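Local coordinates for protein aldehyde dehydrogenase (Burkholderia vietnamiensis, PDB 5KF0) that probably oxidises aldehydes to carboxylic acids with a nicotinamide cofactor and binds NADPH, at residues 284-289 and 369-374; 333-336 and 340-343. One frame throughout, in Å; residues are numbered along the deposited sequence. Where two conformers were deposited one is given.

Contacts 1 and 2 are neighbours, their centres about 11 Å apart, and contact 2 lies nested in the chain loop that contact 1 closes. Both are buried. Contact 1 (284-289 with 369-374) joins the end of helix 274-286 to strand 368-375 through one tyrosine: a ring face on a methyl, and a hydroxyl on a backbone oxygen. Contact 2 (333-336 with 340-343) is local, a loop folded against the start of the helix it leads into, with a partly exposed margin at Glu-340 and Arg-343; the two sides meet through van der Waals contact, without a polar bond between them. Phe-369 bridges the two by packing on Met-335 and Ser-341, and Ser-289 probably hydrogen-bonds to the carbonyl of Gly-333.

Contact 1 (284-289 and 369-374); sequences GAYYQS and FEATLL
With CG anti to its own carbonyl carbon (chi1 -53°), the ring of Tyr-286 extends from the end of helix 274-286 over Ala-371 and carries its hydroxyl to the backbone of Thr-372. Leu-373 CB comes 3.8 Å from Tyr-286 OH. The methyl of Ala-371 sits almost squarely over the ring: CB lies 3.8 Å from the centroid of the Tyr-286 ring, 13° off the ring normal, a CH-pi contact. Ala-285 CB covers the opposite face, 3.6 Å above the Tyr-286 ring plane, so the aromatic ring is clamped between two alanine methyls.

Strand 368-375 runs parallel to strand 392-398 in the mixed sheet of the aldehyde dehydrogenase fold, and helix 274-286 packs against this part of it. Ala-393 of strand 392-398 also touches Tyr-286, while Thr-317 of helix 306-319 touches both Tyr-286 and Ala-371.

At the ring's edge the phenol donates to the strand: Tyr-286 OH lies 2.8 Å from Thr-372 O. The donor stands well above the carbonyl plane, with a C=O...donor angle of 108°, and therefore comes to the flank of the carbonyl group. The buried hydroxyl is thus satisfied by a backbone oxygen, and this bond, with a methyl on each face, probably limits rotation of the ring. Beside this grip the strand segment braces itself, Thr-372 OG1 donating to Glu-370 O at 2.7 Å across Ala-371. Thr-372 OG1 is also hydrogen-bonded to Gly-362 N.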
# COMPACT_ATOMS: atom_id res chain seq x y z
N GLY A 284 -3.91 -12.51 -32.31
CA GLY A 284 -4.73 -12.98 -31.21
C GLY A 284 -5.61 -14.16 -31.59
O GLY A 284 -5.82 -15.08 -30.79
N ALA A 285 -6.13 -14.16 -32.82
CA ALA A 285 -7.01 -15.24 -33.25
C ALA A 285 -6.26 -16.52 -33.56
O ALA A 285 -6.77 -17.62 -33.32
CB ALA A 285 -7.80 -14.80 -34.49
N TYR A 286 -5.04 -16.42 -34.09
CA TYR A 286 -4.40 -17.58 -34.68
C TYR A 286 -3.07 -17.96 -34.04
O TYR A 286 -2.54 -19.02 -34.39
CB TYR A 286 -4.22 -17.36 -36.20
CG TYR A 286 -5.54 -16.99 -36.85
CD1 TYR A 286 -6.64 -17.84 -36.75
CD2 TYR A 286 -5.69 -15.77 -37.51
CE1 TYR A 286 -7.88 -17.49 -37.32
CE2 TYR A 286 -6.92 -15.43 -38.10
CZ TYR A 286 -8.00 -16.29 -38.00
OH TYR A 286 -9.20 -15.93 -38.56
N TYR A 287 -2.55 -17.17 -33.09
CA TYR A 287 -1.37 -17.58 -32.33
C TYR A 287 -1.61 -18.94 -31.71
O TYR A 287 -2.65 -19.19 -31.10
CB TYR A 287 -1.04 -16.55 -31.23
CG TYR A 287 -0.08 -17.03 -30.15
CD1 TYR A 287 -0.55 -17.64 -28.99
CD2 TYR A 287 1.28 -16.85 -30.28
CE1 TYR A 287 0.32 -18.08 -28.01
CE2 TYR A 287 2.17 -17.29 -29.29
CZ TYR A 287 1.68 -17.90 -28.16
OH TYR A 287 2.56 -18.33 -27.18
N GLN A 288 -0.62 -19.83 -31.86
CA GLN A 288 -0.73 -21.22 -31.41
C GLN A 288 -2.03 -21.86 -31.88
O GLN A 288 -2.67 -22.64 -31.17
CB GLN A 288 -0.58 -21.33 -29.89
CG GLN A 288 -0.24 -22.75 -29.46
CD GLN A 288 0.13 -22.86 -28.00
OE1 GLN A 288 0.47 -21.86 -27.35
NE2 GLN A 288 0.06 -24.08 -27.47
N SER A 289 -2.41 -21.51 -33.12
CA SER A 289 -3.62 -22.02 -33.77
C SER A 289 -4.85 -21.80 -32.91
O SER A 289 -5.76 -22.63 -32.86
CB SER A 289 -3.46 -23.50 -34.13
OG SER A 289 -2.31 -23.66 -34.96
N PHE A 369 -5.75 -27.55 -39.10
CA PHE A 369 -6.90 -26.67 -39.29
C PHE A 369 -6.36 -25.31 -39.72
O PHE A 369 -5.64 -24.66 -38.95
CB PHE A 369 -7.67 -26.58 -37.97
CG PHE A 369 -9.13 -26.20 -38.09
CD1 PHE A 369 -9.52 -25.06 -38.78
CD2 PHE A 369 -10.10 -26.97 -37.46
CE1 PHE A 369 -10.87 -24.71 -38.86
CE2 PHE A 369 -11.45 -26.63 -37.53
CZ PHE A 369 -11.83 -25.49 -38.24
N GLU A 370 -6.67 -24.88 -40.94
CA GLU A 370 -6.06 -23.62 -41.34
C GLU A 370 -6.73 -22.44 -40.62
O GLU A 370 -7.82 -22.52 -40.06
CB GLU A 370 -6.09 -23.45 -42.86
CG GLU A 370 -7.44 -23.21 -43.48
CD GLU A 370 -7.34 -23.10 -45.00
OE1 GLU A 370 -6.24 -22.81 -45.53
OE2 GLU A 370 -8.37 -23.31 -45.67
N ALA A 371 -5.99 -21.33 -40.60
CA ALA A 371 -6.54 -20.11 -40.04
C ALA A 371 -7.81 -19.75 -40.82
O ALA A 371 -7.78 -19.66 -42.05
CB ALA A 371 -5.52 -18.97 -40.11
N THR A 372 -8.91 -19.56 -40.09
CA THR A 372 -10.24 -19.49 -40.69
C THR A 372 -11.01 -18.32 -40.10
O THR A 372 -10.95 -18.07 -38.89
CB THR A 372 -10.98 -20.82 -40.45
OG1 THR A 372 -10.26 -21.89 -41.10
CG2 THR A 372 -12.39 -20.79 -41.00
N LEU A 373 -11.72 -17.59 -40.97
CA LEU A 373 -12.53 -16.43 -40.60
C LEU A 373 -13.93 -16.61 -41.17
O LEU A 373 -14.08 -16.97 -42.34
CB LEU A 373 -11.89 -15.14 -41.13
CG LEU A 373 -12.50 -13.80 -40.71
CD1 LEU A 373 -12.32 -13.56 -39.21
CD2 LEU A 373 -11.85 -12.68 -41.49
N LEU A 374 -14.95 -16.37 -40.35
CA LEU A 374 -16.34 -16.45 -40.80
C LEU A 374 -17.07 -15.16 -40.48
O LEU A 374 -16.73 -14.45 -39.53
CB LEU A 374 -17.11 -17.60 -40.12
CG LEU A 374 -16.76 -19.05 -40.48
CD1 LEU A 374 -15.56 -19.52 -39.65
CD2 LEU A 374 -17.97 -19.93 -40.25

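Contact 2 (333-336 and 340-343); sequences GPMI and ESRR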
# COMPACT_ATOMS: atom_id res chain seq x y z
N GLY A 333 0.36 -24.19 -36.34
CA GLY A 333 0.70 -25.59 -36.22
C GLY A 333 -0.54 -26.45 -36.05
O GLY A 333 -1.67 -25.98 -36.14
N PRO A 334 -0.34 -27.74 -35.77
CA PRO A 334 -1.48 -28.65 -35.58
C PRO A 334 -2.28 -28.30 -34.34
O PRO A 334 -1.74 -27.85 -33.33
CB PRO A 334 -0.81 -30.02 -35.42
CG PRO A 334 0.51 -29.70 -34.82
CD PRO A 334 0.95 -28.42 -35.52
N MET A 335 -3.58 -28.55 -34.40
CA MET A 335 -4.34 -28.60 -33.16
C MET A 335 -3.90 -29.82 -32.35
O MET A 335 -3.22 -30.72 -32.85
CB MET A 335 -5.84 -28.63 -33.44
CG MET A 335 -6.35 -27.32 -34.03
SD MET A 335 -8.12 -27.36 -34.36
CE MET A 335 -8.76 -27.53 -32.68
N ILE A 336 -4.28 -29.82 -31.07
CA ILE A 336 -3.71 -30.78 -30.13
C ILE A 336 -4.12 -32.21 -30.44
O ILE A 336 -3.39 -33.14 -30.07
CB ILE A 336 -4.10 -30.39 -28.69
CG1 ILE A 336 -3.32 -31.22 -27.66
CG2 ILE A 336 -5.63 -30.49 -28.47
CD1 ILE A 336 -1.80 -31.06 -27.78
N GLU A 340 -10.10 -32.92 -31.28
CA GLU A 340 -10.40 -31.52 -31.02
C GLU A 340 -10.64 -30.76 -32.32
O GLU A 340 -11.49 -29.87 -32.38
CB GLU A 340 -9.26 -30.89 -30.21
CG GLU A 340 -9.32 -31.26 -28.74
CD GLU A 340 -10.65 -30.84 -28.10
OE1 GLU A 340 -10.90 -29.63 -28.01
OE2 GLU A 340 -11.44 -31.72 -27.72
N SER A 341 -9.91 -31.13 -33.38
CA SER A 341 -10.16 -30.55 -34.69
C SER A 341 -11.57 -30.89 -35.18
O SER A 341 -12.28 -30.03 -35.71
CB SER A 341 -9.10 -31.04 -35.68
OG SER A 341 -9.30 -30.46 -36.95
N ARG A 342 -12.00 -32.15 -34.98
CA ARG A 342 -13.34 -32.54 -35.41
C ARG A 342 -14.42 -31.83 -34.61
O ARG A 342 -15.47 -31.50 -35.16
CB ARG A 342 -13.51 -34.05 -35.30
CG ARG A 342 -12.78 -34.83 -36.37
CD ARG A 342 -13.26 -36.28 -36.42
NE ARG A 342 -13.01 -37.00 -35.18
CZ ARG A 342 -11.86 -37.58 -34.87
NH1 ARG A 342 -10.84 -37.52 -35.72
NH2 ARG A 342 -11.71 -38.22 -33.72
N ARG A 343 -14.18 -31.58 -33.31
CA ARG A 343 -15.13 -30.80 -32.53
C ARG A 343 -15.35 -29.43 -33.15
O ARG A 343 -16.48 -29.02 -33.43
CB ARG A 343 -14.65 -30.65 -31.08
CG ARG A 343 -15.44 -29.59 -30.29
CD ARG A 343 -14.83 -29.23 -28.94
NE ARG A 343 -13.42 -28.83 -29.02
CZ ARG A 343 -13.00 -27.63 -29.41
NH1 ARG A 343 -13.87 -26.70 -29.77
NH2 ARG A 343 -11.69 -27.37 -29.45
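This is a short-range van der Waals contact between a loop and the helix that follows it: residues 333-336, just ahead of helix 338-353, fold back on its first turns. Met-335 does most of the touching. With CG anti to the carbonyl carbon and chi2 extended, its chain carries SD to 3.8 Å from Ser-341 CA; the bend at chi3 (65°) then swings the Met-335 methyl CE to 3.6 Å from Glu-340 O. The thioether thus rests on the helix backbone. Beside it, Ile-336 and Glu-340 run side by side in the same direction, with the branch methyl CG2 of Ile-336 3.8 Å from Glu-340 CG. The side chain of Ile-336 is also about 6 Å from the bound NADPH.

The chain of Glu-340 bends at chi2 (-58°), and its carboxylate is paired with a residue of the same helix. Arg-343, one turn on, grips it side-on in a salt bridge: NE and NH2 of Arg-343 both donate to Glu-340 OE1, each at 2.8 Å, in bent hydrogen bonds (about 140° at the hydrogen), with OE1 close to the guanidinium plane. Arg-343 NH1 goes on to Ala-388 O, while Ser-341 OG hydrogen-bonds to Gly-366 O.

Glu-340 therefore splits its roles along one side chain: the stem packs on Ile-336 while the charged end turns away to Arg-343, a pairing that probably favours the ionised carboxylate.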